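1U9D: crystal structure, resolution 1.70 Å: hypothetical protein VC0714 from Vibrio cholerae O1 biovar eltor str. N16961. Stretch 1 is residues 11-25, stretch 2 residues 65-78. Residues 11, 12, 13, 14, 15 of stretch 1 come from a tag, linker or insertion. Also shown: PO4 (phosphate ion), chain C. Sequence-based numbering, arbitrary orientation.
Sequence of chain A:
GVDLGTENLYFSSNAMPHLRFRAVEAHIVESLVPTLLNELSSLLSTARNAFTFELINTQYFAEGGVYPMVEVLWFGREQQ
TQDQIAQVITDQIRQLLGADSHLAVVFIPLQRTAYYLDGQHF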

ATOM      1  N   PHE A  11      -6.538   2.419  -6.469  1.00 17.27           N
ATOM      2  CA  PHE A  11      -5.986   2.512  -5.123  1.00 17.13           C
ATOM      3  C   PHE A  11      -5.413   3.907  -4.868  1.00 17.89           C
ATOM      4  O   PHE A  11      -4.715   4.484  -5.716  1.00 17.86           O
ATOM      5  CB  PHE A  11      -4.838   1.531  -4.934  1.00 17.68           C
ATOM      6  CG  PHE A  11      -5.240   0.087  -4.796  1.00 16.55           C
ATOM      7  CD1 PHE A  11      -6.518  -0.366  -5.077  1.00 18.38           C
ATOM      8  CD2 PHE A  11      -4.273  -0.834  -4.398  1.00 21.43           C
ATOM      9  CE1 PHE A  11      -6.842  -1.729  -4.933  1.00 20.33           C
ATOM     10  CE2 PHE A  11      -4.582  -2.171  -4.268  1.00 22.37           C
ATOM     11  CZ  PHE A  11      -5.865  -2.624  -4.536  1.00 22.66           C
ATOM     12  N   SER A  12      -5.625   4.403  -3.658  1.00 18.61           N
ATOM     13  CA  SER A  12      -5.115   5.720  -3.237  1.00 20.81           C
ATOM     14  C   SER A  12      -3.582   5.711  -3.243  1.00 20.82           C
ATOM     15  O   SER A  12      -2.910   6.727  -3.526  1.00 20.95           O
ATOM     16  CB  SER A  12      -5.720   6.056  -1.866  1.00 21.26           C
ATOM     17  OG  SER A  12      -5.833   7.449  -1.652  1.00 27.93           O
ATOM     18  N   SER A  13      -3.022   4.528  -3.007  1.00 20.91           N
ATOM     19  CA  SER A  13      -1.579   4.343  -2.995  1.00 21.47           C
ATOM     20  C   SER A  13      -0.994   4.458  -4.414  1.00 21.81           C
ATOM     21  O   SER A  13       0.208   4.731  -4.581  1.00 21.85           O
ATOM     22  CB  SER A  13      -1.231   2.993  -2.350  1.00 22.47           C
ATOM     23  OG  SER A  13      -1.803   1.908  -3.068  1.00 23.79           O
ATOM     24  N   ASN A  14      -1.823   4.241  -5.437  1.00 20.64           N
ATOM     25  CA  ASN A  14      -1.386   4.365  -6.830  1.00 21.35           C
ATOM     26  C   ASN A  14      -1.504   5.815  -7.255  1.00 20.94           C
ATOM     27  O   ASN A  14      -2.567   6.261  -7.722  1.00 19.60           O
ATOM     28  CB  ASN A  14      -2.227   3.519  -7.782  1.00 21.59           C
ATOM     29  CG  ASN A  14      -1.782   3.672  -9.257  1.00 24.16           C
ATOM     30  OD1 ASN A  14      -0.748   4.296  -9.558  1.00 22.17           O
ATOM     31  ND2 ASN A  14      -2.574   3.128 -10.174  1.00 25.49           N
ATOM     32  N   ALA A  15      -0.415   6.541  -7.076  1.00 20.06           N
ATOM     33  CA  ALA A  15      -0.404   7.954  -7.419  1.00 19.96           C
ATOM     34  C   ALA A  15      -0.202   8.241  -8.918  1.00 19.81           C
ATOM     35  O   ALA A  15      -0.206   9.396  -9.315  1.00 18.46           O
ATOM     36  CB  ALA A  15       0.653   8.661  -6.611  1.00 19.99           C
HETATM   37  N   MSE A  16      -0.045   7.210  -9.748  1.00 20.58           N
HETATM   38  CA  MSE A  16       0.149   7.394 -11.195  1.00 22.18           C
HETATM   39  C   MSE A  16       1.217   8.469 -11.551  1.00 21.52           C
HETATM   40  O   MSE A  16       0.900   9.480 -12.184  1.00 20.00           O
HETATM   41  CB  MSE A  16      -1.164   7.766 -11.857  1.00 24.25           C
HETATM   42  CG  MSE A  16      -2.218   6.684 -11.759  1.00 31.54           C
HETATM   43 SE   MSE A  16      -1.932   5.363 -13.163  1.00 49.31          SE
HETATM   44  CE  MSE A  16      -2.996   6.255 -14.598  1.00 47.93           C
ATOM     45  N   PRO A  17       2.448   8.252 -11.120  1.00 20.50           N
ATOM     46  CA  PRO A  17       3.487   9.270 -11.254  1.00 20.64           C
ATOM     47  C   PRO A  17       4.010   9.330 -12.688  1.00 19.38           C
ATOM     48  O   PRO A  17       4.292   8.299 -13.284  1.00 17.97           O
ATOM     49  CB  PRO A  17       4.601   8.799 -10.302  1.00 21.25           C
ATOM     50  CG  PRO A  17       4.203   7.441  -9.818  1.00 22.31           C
ATOM     51  CD  PRO A  17       2.961   7.015 -10.512  1.00 21.04           C
ATOM     52  N   HIS A  18       4.096  10.536 -13.217  1.00 18.90           N
ATOM     53  CA  HIS A  18       4.753  10.831 -14.471  1.00 19.00           C
ATOM     54  C   HIS A  18       6.015  11.616 -14.126  1.00 17.65           C
ATOM     55  O   HIS A  18       5.907  12.708 -13.600  1.00 18.01           O
ATOM     56  CB  HIS A  18       3.833  11.696 -15.342  1.00 20.35           C
ATOM     57  CG  HIS A  18       2.447  11.149 -15.498  1.00 25.34           C
ATOM     58  ND1 HIS A  18       2.078  10.340 -16.552  1.00 32.06           N
ATOM     59  CD2 HIS A  18       1.342  11.285 -14.726  1.00 29.33           C
ATOM     60  CE1 HIS A  18       0.808   9.996 -16.417  1.00 31.78           C
ATOM     61  NE2 HIS A  18       0.340  10.556 -15.317  1.00 31.86           N
ATOM     62  N   LEU A  19       7.189  11.056 -14.392  1.00 15.93           N
ATOM     63  CA  LEU A  19       8.454  11.703 -14.076  1.00 15.60           C
ATOM     64  C   LEU A  19       8.963  12.387 -15.316  1.00 16.02           C
ATOM     65  O   LEU A  19       9.084  11.741 -16.364  1.00 15.33           O
ATOM     66  CB  LEU A  19       9.476  10.689 -13.625  1.00 15.25           C
ATOM     67  CG  LEU A  19       9.265  10.206 -12.187  1.00 18.19           C
ATOM     68  CD1 LEU A  19       8.173   9.172 -12.127  1.00 19.47           C
ATOM     69  CD2 LEU A  19      10.581   9.667 -11.673  1.00 17.55           C
ATOM     70  N   ARG A  20       9.308  13.660 -15.193  1.00 15.22           N
ATOM     71  CA  ARG A  20       9.814  14.441 -16.305  1.00 15.77           C
ATOM     72  C   ARG A  20      11.221  14.918 -15.982  1.00 16.24           C
ATOM     73  O   ARG A  20      11.421  15.551 -14.966  1.00 18.19           O
ATOM     74  CB  ARG A  20       8.913  15.620 -16.569  1.00 16.59           C
ATOM     75  CG  ARG A  20       7.540  15.223 -16.921  1.00 20.08           C
ATOM     76  CD  ARG A  20       6.641  16.382 -17.272  1.00 26.33           C
ATOM     77  NE  ARG A  20       5.352  15.853 -17.675  1.00 30.51           N
ATOM     78  CZ  ARG A  20       4.262  16.576 -17.875  1.00 32.50           C
ATOM     79  NH1 ARG A  20       4.277  17.884 -17.693  1.00 30.22           N
ATOM     80  NH2 ARG A  20       3.148  15.954 -18.233  1.00 34.02           N
ATOM     81  N   PHE A  21      12.179  14.580 -16.835  1.00 15.62           N
ATOM     82  CA  PHE A  21      13.570  14.850 -16.590  1.00 15.94           C
ATOM     83  C   PHE A  21      13.984  16.050 -17.399  1.00 16.91           C
ATOM     84  O   PHE A  21      13.895  16.014 -18.623  1.00 16.64           O
ATOM     85  CB  PHE A  21      14.382  13.624 -16.999  1.00 15.68           C
ATOM     86  CG  PHE A  21      14.154  12.443 -16.115  1.00 16.05           C
ATOM     87  CD1 PHE A  21      14.929  12.255 -14.986  1.00 20.49           C
ATOM     88  CD2 PHE A  21      13.129  11.562 -16.373  1.00 20.19           C
ATOM     89  CE1 PHE A  21      14.697  11.171 -14.119  1.00 22.56           C
ATOM     90  CE2 PHE A  21      12.886  10.485 -15.516  1.00 23.62           C
ATOM     91  CZ  PHE A  21      13.692  10.293 -14.389  1.00 24.01           C
ATOM     92  N   ARG A  22      14.424  17.100 -16.722  1.00 18.17           N
ATOM     93  CA  ARG A  22      14.795  18.354 -17.358  1.00 19.82           C
ATOM     94  C   ARG A  22      16.249  18.669 -17.034  1.00 19.83           C
ATOM     95  O   ARG A  22      16.696  18.426 -15.914  1.00 19.61           O
ATOM     96  CB  ARG A  22      13.990  19.507 -16.785  1.00 20.44           C
ATOM     97  CG  ARG A  22      12.518  19.350 -16.786  1.00 26.32           C
ATOM     98  CD  ARG A  22      11.796  20.700 -16.734  1.00 30.02           C
ATOM     99  NE  ARG A  22      10.428  20.405 -17.015  1.00 35.20           N
ATOM    100  CZ  ARG A  22       9.756  20.828 -18.059  1.00 34.79           C
ATOM    101  NH1 ARG A  22      10.288  21.659 -18.943  1.00 35.73           N
ATOM    102  NH2 ARG A  22       8.521  20.427 -18.189  1.00 34.06           N
ATOM    103  N   ALA A  23      16.960  19.255 -17.996  1.00 20.18           N
ATOM    104  CA  ALA A  23      18.354  19.673 -17.795  1.00 20.45           C
ATOM    105  C   ALA A  23      19.262  18.526 -17.370  1.00 21.59           C
ATOM    106  O   ALA A  23      20.175  18.686 -16.554  1.00 20.78           O
ATOM    107  CB  ALA A  23      18.415  20.834 -16.785  1.00 20.68           C
ATOM    108  N   VAL A  24      19.005  17.355 -17.933  1.00 23.06           N
ATOM    109  CA  VAL A  24      19.771  16.149 -17.643  1.00 24.69           C
ATOM    110  C   VAL A  24      20.170  15.555 -19.003  1.00 24.92           C
ATOM    111  O   VAL A  24      19.358  15.477 -19.914  1.00 24.70           O
ATOM    112  CB  VAL A  24      18.963  15.088 -16.868  1.00 25.91           C
ATOM    113  CG1 VAL A  24      18.841  15.423 -15.417  1.00 27.78           C
ATOM    114  CG2 VAL A  24      17.593  14.938 -17.446  1.00 28.31           C
ATOM    115  N   GLU A  25      21.414  15.135 -19.143  1.00 24.82           N
ATOM    116  CA  GLU A  25      21.857  14.549 -20.393  1.00 25.28           C
ATOM    117  C   GLU A  25      21.093  13.263 -20.691  1.00 24.41           C
ATOM    118  O   GLU A  25      20.795  12.503 -19.779  1.00 21.82           O
ATOM    119  CB  GLU A  25      23.352  14.280 -20.345  1.00 26.08           C
ATOM    120  CG  GLU A  25      23.954  14.115 -21.727  1.00 31.57           C
ATOM    121  CD  GLU A  25      24.209  12.668 -22.078  1.00 36.71           C
ATOM    122  OE1 GLU A  25      23.999  12.279 -23.257  1.00 40.11           O
ATOM    123  OE2 GLU A  25      24.627  11.920 -21.165  1.00 41.80           O
ATOM    124  N   GLY A  65      25.316  27.943 -13.857  1.00 19.40           N
ATOM    125  CA  GLY A  65      25.069  26.636 -14.407  1.00 18.27           C
ATOM    126  C   GLY A  65      23.690  26.121 -14.035  1.00 17.78           C
ATOM    127  O   GLY A  65      23.154  26.454 -12.959  1.00 16.54           O
ATOM    128  N   VAL A  66      23.142  25.290 -14.913  1.00 16.89           N
ATOM    129  CA  VAL A  66      21.814  24.756 -14.774  1.00 17.39           C
ATOM    130  C   VAL A  66      21.923  23.430 -14.039  1.00 17.78           C
ATOM    131  O   VAL A  66      22.720  22.586 -14.425  1.00 16.34           O
ATOM    132  CB  VAL A  66      21.189  24.458 -16.143  1.00 17.43           C
ATOM    133  CG1 VAL A  66      19.795  23.938 -15.938  1.00 19.69           C
ATOM    134  CG2 VAL A  66      21.184  25.694 -17.029  1.00 17.48           C
ATOM    135  N   TYR A  67      21.105  23.236 -13.020  1.00 18.08           N
ATOM    136  CA  TYR A  67      21.105  21.978 -12.290  1.00 19.47           C
ATOM    137  C   TYR A  67      19.976  21.090 -12.777  1.00 18.05           C
ATOM    138  O   TYR A  67      18.949  21.586 -13.213  1.00 16.85           O
ATOM    139  CB  TYR A  67      20.971  22.233 -10.806  1.00 20.66           C
ATOM    140  CG  TYR A  67      22.155  22.980 -10.253  1.00 25.92           C
ATOM    141  CD1 TYR A  67      23.345  22.309  -9.976  1.00 32.29           C
ATOM    142  CD2 TYR A  67      22.112  24.351 -10.071  1.00 31.84           C
ATOM    143  CE1 TYR A  67      24.455  22.978  -9.496  1.00 36.08           C
ATOM    144  CE2 TYR A  67      23.224  25.039  -9.582  1.00 35.72           C
ATOM    145  CZ  TYR A  67      24.391  24.342  -9.301  1.00 37.10           C
ATOM    146  OH  TYR A  67      25.500  24.995  -8.819  1.00 42.44           O
ATOM    147  N   PRO A  68      20.152  19.793 -12.682  1.00 18.02           N
ATOM    148  CA  PRO A  68      19.110  18.870 -13.149  1.00 17.90           C
ATOM    149  C   PRO A  68      17.830  18.963 -12.325  1.00 18.07           C
ATOM    150  O   PRO A  68      17.862  19.319 -11.151  1.00 17.19           O
ATOM    151  CB  PRO A  68      19.787  17.516 -13.074  1.00 19.16           C
ATOM    152  CG  PRO A  68      20.904  17.656 -12.180  1.00 19.15           C
ATOM    153  CD  PRO A  68      21.303  19.084 -12.096  1.00 18.57           C
HETATM  154  N   MSE A  69      16.682  18.719 -12.958  1.00 18.57           N
HETATM  155  CA  MSE A  69      15.420  18.728 -12.244  1.00 19.65           C
HETATM  156  C   MSE A  69      14.533  17.598 -12.705  1.00 19.09           C
HETATM  157  O   MSE A  69      14.469  17.332 -13.899  1.00 18.03           O
HETATM  158  CB  MSE A  69      14.657  20.003 -12.469  1.00 22.00           C
HETATM  159  CG  MSE A  69      13.317  20.014 -11.722  1.00 30.08           C
HETATM  160 SE   MSE A  69      12.305  21.548 -12.217  1.00 52.95          SE
HETATM  161  CE  MSE A  69      12.931  22.753 -10.766  1.00 47.71           C
ATOM    162  N   VAL A  70      13.844  16.980 -11.750  1.00 17.29           N
ATOM    163  CA  VAL A  70      12.860  15.962 -12.048  1.00 18.12           C
ATOM    164  C   VAL A  70      11.545  16.497 -11.504  1.00 17.81           C
ATOM    165  O   VAL A  70      11.460  16.834 -10.319  1.00 16.58           O
ATOM    166  CB  VAL A  70      13.180  14.639 -11.365  1.00 18.43           C
ATOM    167  CG1 VAL A  70      12.108  13.591 -11.703  1.00 19.75           C
ATOM    168  CG2 VAL A  70      14.573  14.168 -11.753  1.00 21.09           C
ATOM    169  N   GLU A  71      10.554  16.619 -12.374  1.00 17.27           N
ATOM    170  CA  GLU A  71       9.220  17.012 -11.994  1.00 18.52           C
ATOM    171  C   GLU A  71       8.435  15.724 -11.885  1.00 18.46           C
ATOM    172  O   GLU A  71       8.572  14.859 -12.751  1.00 18.57           O
ATOM    173  CB  GLU A  71       8.572  17.863 -13.063  1.00 19.50           C
ATOM    174  CG  GLU A  71       9.040  19.297 -13.151  1.00 25.99           C
ATOM    175  CD  GLU A  71       8.350  20.026 -14.291  1.00 32.39           C
ATOM    176  OE1 GLU A  71       8.156  19.406 -15.358  1.00 36.55           O
ATOM    177  OE2 GLU A  71       7.981  21.196 -14.112  1.00 37.73           O
ATOM    178  N   VAL A  72       7.640  15.592 -10.834  1.00 17.28           N
ATOM    179  CA  VAL A  72       6.817  14.388 -10.634  1.00 16.22           C
ATOM    180  C   VAL A  72       5.395  14.886 -10.636  1.00 16.57           C
ATOM    181  O   VAL A  72       4.993  15.648  -9.758  1.00 15.38           O
ATOM    182  CB  VAL A  72       7.132  13.683  -9.343  1.00 15.85           C
ATOM    183  CG1 VAL A  72       6.230  12.478  -9.130  1.00 14.10           C
ATOM    184  CG2 VAL A  72       8.595  13.256  -9.302  1.00 17.01           C
ATOM    185  N   LEU A  73       4.636  14.532 -11.660  1.00 15.83           N
ATOM    186  CA  LEU A  73       3.241  14.895 -11.706  1.00 17.13           C
ATOM    187  C   LEU A  73       2.484  13.682 -11.213  1.00 16.60           C
ATOM    188  O   LEU A  73       2.663  12.589 -11.740  1.00 17.32           O
ATOM    189  CB  LEU A  73       2.801  15.265 -13.101  1.00 17.61           C
ATOM    190  CG  LEU A  73       3.374  16.610 -13.525  1.00 23.41           C
ATOM    191  CD1 LEU A  73       4.692  16.411 -14.214  1.00 27.63           C
ATOM    192  CD2 LEU A  73       2.366  17.364 -14.419  1.00 28.98           C
ATOM    193  N   TRP A  74       1.703  13.845 -10.157  1.00 16.07           N
ATOM    194  CA  TRP A  74       1.056  12.668  -9.567  1.00 16.03           C
ATOM    195  C   TRP A  74      -0.188  13.005  -8.781  1.00 15.42           C
ATOM    196  O   TRP A  74      -0.484  14.151  -8.615  1.00 15.62           O
ATOM    197  CB  TRP A  74       2.067  11.925  -8.698  1.00 15.75           C
ATOM    198  CG  TRP A  74       2.436  12.604  -7.396  1.00 16.17           C
ATOM    199  CD1 TRP A  74       2.244  13.916  -7.039  1.00 17.94           C
ATOM    200  CD2 TRP A  74       3.086  11.986  -6.289  1.00 18.25           C
ATOM    201  NE1 TRP A  74       2.715  14.133  -5.765  1.00 19.36           N
ATOM    202  CE2 TRP A  74       3.231  12.960  -5.282  1.00 19.37           C
ATOM    203  CE3 TRP A  74       3.552  10.690  -6.041  1.00 22.51           C
ATOM    204  CZ2 TRP A  74       3.820  12.682  -4.059  1.00 23.19           C
ATOM    205  CZ3 TRP A  74       4.130  10.413  -4.827  1.00 24.35           C
ATOM    206  CH2 TRP A  74       4.267  11.408  -3.854  1.00 21.80           C
ATOM    207  N   PHE A  75      -0.910  12.008  -8.280  1.00 16.25           N
ATOM    208  CA  PHE A  75      -2.093  12.288  -7.446  1.00 17.07           C
ATOM    209  C   PHE A  75      -1.790  12.623  -6.004  1.00 19.28           C
ATOM    210  O   PHE A  75      -2.691  13.040  -5.248  1.00 19.97           O
ATOM    211  CB  PHE A  75      -3.057  11.096  -7.452  1.00 16.59           C
ATOM    212  CG  PHE A  75      -3.676  10.820  -8.782  1.00 14.93           C
ATOM    213  CD1 PHE A  75      -4.139  11.841  -9.561  1.00 12.90           C
ATOM    214  CD2 PHE A  75      -3.841   9.508  -9.230  1.00 17.26           C
ATOM    215  CE1 PHE A  75      -4.741  11.586 -10.790  1.00 16.86           C
ATOM    216  CE2 PHE A  75      -4.454   9.243 -10.449  1.00 18.33           C
ATOM    217  CZ  PHE A  75      -4.882  10.274 -11.235  1.00 18.08           C
ATOM    218  N   GLY A  76      -0.556  12.408  -5.576  1.00 20.61           N
ATOM    219  CA  GLY A  76      -0.198  12.747  -4.215  1.00 21.66           C
ATOM    220  C   GLY A  76      -0.064  11.497  -3.344  1.00 23.21           C
ATOM    221  O   GLY A  76      -0.816  10.525  -3.464  1.00 22.39           O
ATOM    222  N   ARG A  77       0.968  11.508  -2.522  1.00 24.13           N
ATOM    223  CA  ARG A  77       1.070  10.633  -1.367  1.00 24.84           C
ATOM    224  C   ARG A  77       1.411  11.535  -0.173  1.00 25.98           C
ATOM    225  O   ARG A  77       1.782  12.721  -0.331  1.00 25.88           O
ATOM    226  CB  ARG A  77       2.158   9.592  -1.602  1.00 24.62           C
ATOM    227  CG  ARG A  77       1.860   8.597  -2.732  1.00 24.67           C
ATOM    228  CD  ARG A  77       0.871   7.514  -2.364  1.00 25.05           C
ATOM    229  NE  ARG A  77       1.421   6.627  -1.331  1.00 22.60           N
ATOM    230  CZ  ARG A  77       1.979   5.448  -1.527  1.00 22.52           C
ATOM    231  NH1 ARG A  77       2.087   4.913  -2.724  1.00 27.44           N
ATOM    232  NH2 ARG A  77       2.440   4.765  -0.487  1.00 27.64           N
ATOM    233  N   GLU A  78       1.281  10.994   1.033  1.00 26.76           N
ATOM    234  CA  GLU A  78       1.552  11.762   2.251  1.00 27.42           C
ATOM    235  C   GLU A  78       2.988  12.290   2.248  1.00 26.13           C
ATOM    236  O   GLU A  78       3.858  11.715   1.606  1.00 26.10           O
ATOM    237  CB  GLU A  78       1.331  10.873   3.491  1.00 28.39           C
ATOM    238  CG  GLU A  78       2.433   9.817   3.664  1.00 31.66           C
ATOM    239  CD  GLU A  78       2.095   8.754   4.702  1.00 36.95           C
ATOM    240  OE1 GLU A  78       2.858   8.596   5.690  1.00 38.98           O
ATOM    241  OE2 GLU A  78       1.056   8.077   4.547  1.00 41.80           O
TER
HETATM  242  P   PO4 C 202      -0.523   7.977   1.348  1.00 41.39           P
HETATM  243  O1  PO4 C 202      -1.301   9.194   0.919  1.00 42.31           O
HETATM  244  O2  PO4 C 202       0.956   8.138   1.124  1.00 43.18           O
HETATM  245  O3  PO4 C 202      -0.756   7.746   2.821  1.00 46.92           O
HETATM  246  O4  PO4 C 202      -0.984   6.785   0.533  1.00 43.88           O
HETATM  247  O   HOH W   1      -2.673   9.077  -4.649  1.00 26.25           O
HETATM  248  O   HOH W   2      22.174  19.936 -15.321  1.00 23.04           O

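Residues 18-22 and 69-74 pair as neighbouring antiparallel strands, their directions 160° apart, and the three residues that cover the most surface, Leu73, Arg20 and Ala15, mark how the contact changes from regular sheet to tag-derived loop.

Leu73 pairs with His18 in a hydrogen-bonded bridge: His18 N donates to Leu73 O (2.9 Å) and Leu73 N to His18 O (3.0 Å), both nearly linear. The same carbonyl also receives a CA-H...O contact from Pro17, with Pro17 CA 3.5 Å from Leu73 O, so it serves two consecutive residues of the facing chain. The side chain of Leu73 rises on the sheet face shared with His18, Arg20, Arg22, Met69 and Glu71, and its end leans toward the first stretch. There Leu73 CD1 lies over one face of the Arg20 guanidinium, 3.6 Å from Arg20 NE, an apolar methyl against the flat surface of a charged group.

Arg20 reaches Leu73 with an extended side chain (chi1 m, chi2 and chi3 t), while its backbone pairs with the preceding partner residue on the same face, Glu71. Arg20 N donates to Glu71 O at 2.8 Å, and Glu71 N returns a bond to Arg20 O at 2.9 Å. The Glu71 carboxylate engages Arg22 instead: Glu71 OE1 lies at the edge of that guanidinium, near its plane, and forms a salt bridge with Arg22 NE at 3.0 Å. The NE hydrogen bond is weak, at 148°; Arg22 NH2 also donates to Glu71 OE1 at 3.0 Å. This link runs diagonally across the pair, since the backbone of Arg22 is bonded to Met69, with Arg22 N 2.8 Å from Met69 O.

The other face is apolar. Phe21 CD1 packs 3.8 Å from Val70 CG2, and Leu19 touches both valines, with Leu19 CD2 4.2 Å from Val70 CG1 and Leu19 CG 4.3 Å from Val72 CG2.

Ala15, from the tag, extends the contact beyond the paired strands. Its carbonyl accepts a well-aligned hydrogen bond, Phe75 N to Ala15 O, at 2.9 Å, while Ala15 CB packs obliquely against the Trp74 ring, 3.6 Å from Trp74 CE3. Nearby, Arg77 NH1 makes a short but weak hydrogen bond to the tag residue Ser13 (NH1 to Ser13 O 2.6 Å, 122°), and Arg77 NE donates to phosphate O2 at 2.9 Å. A water bridges the same region, donating to both Ser12 O and Gly76 O at 2.6 Å.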